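SusD homolog (PDB 3FDH) probably binds glycans at the outer membrane as a SusD/RagB-family lipoprotein, handing them to a partner transporter for uptake. Local coordinates at residues T43-Y48 / E433-F438; R440-N445 / S458-R463. All coordinates share one frame; numbering follows the deposited sequence.

Contact 1: T43-Y48 / E433-F438; sequences TYASSY and ETYNDF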
loop_
_atom_site.group_PDB
_atom_site.type_symbol
_atom_site.label_atom_id
_atom_site.label_comp_id
_atom_site.label_asym_id
_atom_site.label_seq_id
_atom_site.Cartn_x
_atom_site.Cartn_y
_atom_site.Cartn_z
ATOM N N THR A 43 -4.041 5.416 5.252
ATOM C CA THR A 43 -4.067 6.002 6.585
ATOM C C THR A 43 -4.691 5.049 7.605
ATOM O O THR A 43 -4.121 4.774 8.687
ATOM C CB THR A 43 -4.729 7.399 6.536
ATOM O OG1 THR A 43 -3.866 8.247 5.716
ATOM C CG2 THR A 43 -4.887 7.978 7.982
ATOM N N TYR A 44 -5.851 4.531 7.239
ATOM C CA TYR A 44 -6.589 3.610 8.110
ATOM C C TYR A 44 -5.908 2.258 8.179
ATOM O O TYR A 44 -5.801 1.645 9.245
ATOM C CB TYR A 44 -8.062 3.529 7.715
ATOM C CG TYR A 44 -8.863 4.738 8.109
ATOM C CD1 TYR A 44 -8.690 5.976 7.462
ATOM C CD2 TYR A 44 -9.824 4.663 9.103
ATOM C CE1 TYR A 44 -9.464 7.100 7.822
ATOM C CE2 TYR A 44 -10.592 5.783 9.489
ATOM C CZ TYR A 44 -10.420 6.991 8.836
ATOM O OH TYR A 44 -11.204 8.063 9.230
ATOM N N ALA A 45 -5.437 1.766 7.044
ATOM C CA ALA A 45 -4.672 0.518 7.037
ATOM C C ALA A 45 -3.533 0.552 8.040
ATOM O O ALA A 45 -3.232 -0.425 8.742
ATOM C CB ALA A 45 -4.143 0.227 5.613
ATOM N N SER A 46 -2.883 1.699 8.113
ATOM C CA SER A 46 -1.754 1.885 9.028
ATOM C C SER A 46 -2.128 1.539 10.449
ATOM O O SER A 46 -1.373 0.902 11.184
ATOM C CB SER A 46 -1.226 3.324 8.995
ATOM O OG SER A 46 -0.732 3.697 7.737
ATOM N N SER A 47 -3.342 1.936 10.810
ATOM C CA SER A 47 -3.875 1.644 12.128
ATOM C C SER A 47 -4.289 0.163 12.210
ATOM O O SER A 47 -3.944 -0.556 13.118
ATOM C CB SER A 47 -5.121 2.495 12.429
ATOM O OG SER A 47 -5.801 2.012 13.560
ATOM N N TYR A 48 -5.014 -0.311 11.212
ATOM C CA TYR A 48 -5.538 -1.670 11.305
ATOM C C TYR A 48 -4.451 -2.739 11.488
ATOM O O TYR A 48 -4.639 -3.677 12.273
ATOM C CB TYR A 48 -6.470 -2.006 10.155
ATOM C CG TYR A 48 -7.657 -1.110 9.983
ATOM C CD1 TYR A 48 -8.216 -0.438 11.056
ATOM C CD2 TYR A 48 -8.317 -1.047 8.762
ATOM C CE1 TYR A 48 -9.351 0.314 10.894
ATOM C CE2 TYR A 48 -9.440 -0.285 8.595
ATOM C CZ TYR A 48 -9.978 0.377 9.678
ATOM O OH TYR A 48 -11.148 1.127 9.548
ATOM N N GLU A 433 -1.184 -2.118 0.936
ATOM C CA GLU A 433 -0.829 -3.466 0.467
ATOM C C GLU A 433 -0.539 -4.424 1.645
ATOM O O GLU A 433 -0.851 -5.595 1.587
ATOM C CB GLU A 433 0.315 -3.381 -0.548
ATOM C CG GLU A 433 0.763 -4.687 -1.156
ATOM C CD GLU A 433 -0.306 -5.377 -1.991
ATOM O OE1 GLU A 433 -1.330 -4.773 -2.306
ATOM O OE2 GLU A 433 -0.074 -6.540 -2.371
ATOM N N THR A 434 0.042 -3.924 2.722
ATOM C CA THR A 434 0.331 -4.799 3.883
ATOM C C THR A 434 -0.920 -5.361 4.492
ATOM O O THR A 434 -0.969 -6.509 4.935
ATOM C CB THR A 434 1.092 -4.108 4.916
ATOM O OG1 THR A 434 2.392 -3.857 4.370
ATOM C CG2 THR A 434 1.216 -4.995 6.174
ATOM N N TYR A 435 -1.947 -4.541 4.395
ATOM C CA TYR A 435 -3.283 -4.908 4.890
ATOM C C TYR A 435 -3.946 -6.005 4.018
ATOM O O TYR A 435 -4.614 -6.902 4.530
ATOM C CB TYR A 435 -4.127 -3.661 4.970
ATOM C CG TYR A 435 -5.554 -3.899 5.329
ATOM C CD1 TYR A 435 -5.921 -4.266 6.636
ATOM C CD2 TYR A 435 -6.546 -3.681 4.404
ATOM C CE1 TYR A 435 -7.237 -4.472 6.962
ATOM C CE2 TYR A 435 -7.851 -3.861 4.724
ATOM C CZ TYR A 435 -8.204 -4.243 6.003
ATOM O OH TYR A 435 -9.532 -4.384 6.249
ATOM N N ASN A 436 -3.685 -5.962 2.725
ATOM C CA ASN A 436 -4.073 -7.042 1.819
ATOM C C ASN A 436 -3.325 -8.309 2.203
ATOM O O ASN A 436 -3.927 -9.352 2.343
ATOM C CB ASN A 436 -3.782 -6.722 0.363
ATOM C CG ASN A 436 -4.647 -5.613 -0.177
ATOM O OD1 ASN A 436 -5.828 -5.506 0.199
ATOM N ND2 ASN A 436 -4.067 -4.765 -1.055
ATOM N N ASP A 437 -2.004 -8.221 2.381
ATOM C CA ASP A 437 -1.236 -9.409 2.730
ATOM C C ASP A 437 -1.727 -10.018 4.032
ATOM O O ASP A 437 -1.821 -11.233 4.196
ATOM C CB ASP A 437 0.251 -9.093 2.919
ATOM C CG ASP A 437 1.045 -8.918 1.581
ATOM O OD1 ASP A 437 0.841 -9.693 0.622
ATOM O OD2 ASP A 437 1.977 -8.083 1.548
ATOM N N PHE A 438 -2.140 -9.157 4.957
ATOM C CA PHE A 438 -2.502 -9.629 6.306
ATOM C C PHE A 438 -3.760 -10.432 6.214
ATOM O O PHE A 438 -3.903 -11.524 6.784
ATOM C CB PHE A 438 -2.735 -8.443 7.298
ATOM C CG PHE A 438 -2.944 -8.906 8.707
ATOM C CD1 PHE A 438 -1.883 -9.182 9.531
ATOM C CD2 PHE A 438 -4.193 -9.149 9.171
ATOM C CE1 PHE A 438 -2.086 -9.673 10.790
ATOM C CE2 PHE A 438 -4.403 -9.618 10.425
ATOM C CZ PHE A 438 -3.352 -9.891 11.246
#
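A45 and Y48, one turn apart on helix 40-48, meet Y435 of helix 431-443, a buried helix-helix contact near the centre of this largely helical SusD-family chain. The backbones come nearest at A45 and Y435, whose CA atoms are 6.0 Å apart; the small methyl of A45 allows this approach, its CB lying 3.9 Å from Y435 CB.

The second apolar touch is between aromatic rings. Y435 holds its CG anti to the backbone N (chi1 174°), which sends the ring out across helix 40-48. There CE1 comes up against both CB and CD2 of Y48. The two rings are inclined at 48° with centroids 5.9 Å apart, neither stacked nor edge-to-face. Y44 O lies 3.4 Å above one face of the Y48 ring, near its rim, so the ring rests on its own helix as well as on Y435.

Polar groups work around this apolar seam. The Y435 hydroxyl is probably hydrogen-bonded to P461 O, and T434 OG1 is bonded to Y51 OH. On helix 431-443 itself, E433 forms a salt bridge with R208 and is also bound by N436, one turn on: N436 ND2 reaches E433 OE1 at 3.0 Å, with the acceptor almost in the N436 amide plane but the donor well above the carboxylate plane.

Contact 2: R440-N445 / S458-R463; sequences RMKGLN and SKFPLR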
loop_
_atom_site.group_PDB
_atom_site.type_symbol
_atom_site.label_atom_id
_atom_site.label_comp_id
_atom_site.label_asym_id
_atom_site.label_seq_id
_atom_site.Cartn_x
_atom_site.Cartn_y
_atom_site.Cartn_z
ATOM N N ARG A 440 -4.895 -11.776 3.527
ATOM C CA ARG A 440 -4.705 -12.947 2.664
ATOM C C ARG A 440 -4.197 -14.053 3.560
ATOM O O ARG A 440 -4.656 -15.194 3.443
ATOM C CB ARG A 440 -3.758 -12.660 1.510
ATOM C CG ARG A 440 -3.355 -13.886 0.729
ATOM C CD ARG A 440 -2.599 -13.540 -0.527
ATOM N NE ARG A 440 -1.389 -12.780 -0.294
ATOM C CZ ARG A 440 -0.191 -13.339 -0.079
ATOM N NH1 ARG A 440 -0.057 -14.665 -0.026
ATOM N NH2 ARG A 440 0.842 -12.566 0.138
HETATM N N MSE A 441 -3.241 -13.726 4.433
HETATM C CA MSE A 441 -2.712 -14.709 5.421
HETATM C C MSE A 441 -3.828 -15.273 6.289
HETATM O O MSE A 441 -3.856 -16.470 6.602
HETATM C CB MSE A 441 -1.660 -14.126 6.308
HETATM C CG MSE A 441 -0.394 -14.225 5.564
HETATM SE SE MSE A 441 1.286 -13.532 6.339
HETATM C CE MSE A 441 1.122 -11.682 6.078
ATOM N N LYS A 442 -4.735 -14.386 6.697
ATOM C CA LYS A 442 -5.899 -14.814 7.453
ATOM C C LYS A 442 -6.711 -15.880 6.718
ATOM O O LYS A 442 -7.075 -16.916 7.299
ATOM C CB LYS A 442 -6.839 -13.657 7.790
ATOM C CG LYS A 442 -6.437 -12.904 8.977
ATOM C CD LYS A 442 -7.487 -11.858 9.433
ATOM C CE LYS A 442 -8.722 -12.452 10.049
ATOM N NZ LYS A 442 -8.553 -13.159 11.340
ATOM N N GLY A 443 -6.987 -15.618 5.443
ATOM C CA GLY A 443 -7.722 -16.560 4.622
ATOM C C GLY A 443 -6.995 -17.886 4.462
ATOM O O GLY A 443 -7.622 -18.923 4.329
ATOM N N LEU A 444 -5.672 -17.848 4.552
ATOM C CA LEU A 444 -4.811 -19.036 4.425
ATOM C C LEU A 444 -4.572 -19.682 5.799
ATOM O O LEU A 444 -3.859 -20.656 5.939
ATOM C CB LEU A 444 -3.458 -18.659 3.802
ATOM C CG LEU A 444 -3.520 -18.143 2.373
ATOM C CD1 LEU A 444 -2.162 -17.652 1.867
ATOM C CD2 LEU A 444 -4.087 -19.256 1.480
ATOM N N ASN A 445 -5.208 -19.102 6.794
ATOM C CA ASN A 445 -5.063 -19.490 8.198
ATOM C C ASN A 445 -3.650 -19.486 8.682
ATOM O O ASN A 445 -3.184 -20.424 9.324
ATOM C CB ASN A 445 -5.668 -20.840 8.512
ATOM C CG ASN A 445 -5.864 -21.018 9.969
ATOM O OD1 ASN A 445 -5.866 -20.029 10.713
ATOM N ND2 ASN A 445 -6.022 -22.267 10.414
ATOM N N SER A 458 -13.375 -9.159 18.297
ATOM C CA SER A 458 -14.592 -9.132 17.498
ATOM C C SER A 458 -14.660 -7.986 16.492
ATOM O O SER A 458 -15.576 -7.946 15.676
ATOM C CB SER A 458 -15.799 -9.012 18.403
ATOM O OG SER A 458 -15.766 -7.767 19.090
ATOM N N LYS A 459 -13.680 -7.091 16.510
ATOM C CA LYS A 459 -13.703 -5.930 15.631
ATOM C C LYS A 459 -12.486 -5.660 14.770
ATOM O O LYS A 459 -12.088 -4.513 14.579
ATOM C CB LYS A 459 -14.059 -4.665 16.406
ATOM C CG LYS A 459 -15.550 -4.667 16.730
ATOM C CD LYS A 459 -15.906 -3.478 17.518
ATOM C CE LYS A 459 -17.353 -3.282 17.471
ATOM N NZ LYS A 459 -17.623 -2.054 18.259
ATOM N N PHE A 460 -11.903 -6.731 14.247
ATOM C CA PHE A 460 -10.859 -6.582 13.253
ATOM C C PHE A 460 -11.525 -6.414 11.894
ATOM O O PHE A 460 -12.256 -7.297 11.458
ATOM C CB PHE A 460 -9.934 -7.785 13.171
ATOM C CG PHE A 460 -8.910 -7.602 12.122
ATOM C CD1 PHE A 460 -7.870 -6.711 12.319
ATOM C CD2 PHE A 460 -9.036 -8.227 10.895
ATOM C CE1 PHE A 460 -6.957 -6.447 11.322
ATOM C CE2 PHE A 460 -8.112 -8.013 9.922
ATOM C CZ PHE A 460 -7.066 -7.106 10.120
ATOM N N PRO A 461 -11.315 -5.271 11.218
ATOM C CA PRO A 461 -12.002 -5.118 9.951
ATOM C C PRO A 461 -11.435 -5.930 8.810
ATOM O O PRO A 461 -10.281 -5.779 8.415
ATOM C CB PRO A 461 -11.857 -3.632 9.641
ATOM C CG PRO A 461 -10.630 -3.203 10.383
ATOM C CD PRO A 461 -10.369 -4.178 11.484
ATOM N N LEU A 462 -12.307 -6.759 8.255
ATOM C CA LEU A 462 -11.914 -7.679 7.166
ATOM C C LEU A 462 -11.981 -6.994 5.823
ATOM O O LEU A 462 -11.559 -7.537 4.799
ATOM C CB LEU A 462 -12.851 -8.878 7.136
ATOM C CG LEU A 462 -12.924 -9.676 8.426
ATOM C CD1 LEU A 462 -13.946 -10.791 8.323
ATOM C CD2 LEU A 462 -11.637 -10.289 8.691
ATOM N N ARG A 463 -12.535 -5.793 5.865
ATOM C CA ARG A 463 -12.753 -4.977 4.663
ATOM C C ARG A 463 -13.159 -3.581 5.063
ATOM O O ARG A 463 -13.385 -3.331 6.252
ATOM C CB ARG A 463 -13.897 -5.592 3.832
ATOM C CG ARG A 463 -15.237 -5.633 4.522
ATOM C CD ARG A 463 -16.063 -6.813 4.006
ATOM N NE ARG A 463 -16.499 -6.656 2.621
ATOM C CZ ARG A 463 -16.911 -7.635 1.831
ATOM N NH1 ARG A 463 -16.908 -8.896 2.246
ATOM N NH2 ARG A 463 -17.304 -7.337 0.600
#
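K442, in the last turn of helix 431-443, faces the loop F460 to L462, extended at F460 and P461 and turning at L462, the closest CA atoms, those of K442 and L462, being 9.3 Å apart. Side chains from both segments span that distance. The lysine has its CG anti to the carbonyl carbon, and its methylenes meet two apolar neighbours in succession. CD comes within 3.9 Å of F460 CE2, the lysine and phenylalanine side chains running past each other in opposite directions. A bend at chi3 (72°) then brings CE to 3.9 Å from L462 CD2, where the two side chains cross at about a right angle, and a further bend at chi4 directs NZ.

The F460 ring is also held from its own segment: P461 CD sits 3.6 Å above one face, offset toward the rim. F438, earlier on helix 431-443, meets the same ring with planes at about 55°. Beyond these apolar touches, the ammonium of K442 is hydrogen-bonded to O1 of a bound tetraethylene glycol, probably a crystallisation additive. The aliphatic part of the lysine is thus laid on the protein while its charged end meets a small molecule. Nearby, L462 O accepts a hydrogen bond from R439 NH1, a polar tie between the same helix and this segment.

Behind K442 the helix ends. N445 takes positive phi (55°), and two backbone bonds run back into the last turn, one of them from N445 N to K442 O at 2.9 Å. Together these features make the Schellman motif, a characteristic C-terminal helix stop, which here turns the chain out of helix 431-443.

In the fold
Helix 431-443 serves both contacts: its first half packs on helix 40-48 in the buried contact 1, and its C-terminal turn meets 458-463 in the more open contact 2. Their centres are 11 Å apart, at about 7 Å and 17 Å from the centre of the chain. They touch through P461. The probable bond to its O from Y435 OH spans 2.7 Å, and Y48 CD2 is 3.6 Å from P461 CG, so the proline joins both helices of contact 1 to the segment packed against K442. The bound tetraethylene glycol belongs to the contact 2 end, about 3 Å from the K442 side chain; it identifies no glycan site by itself.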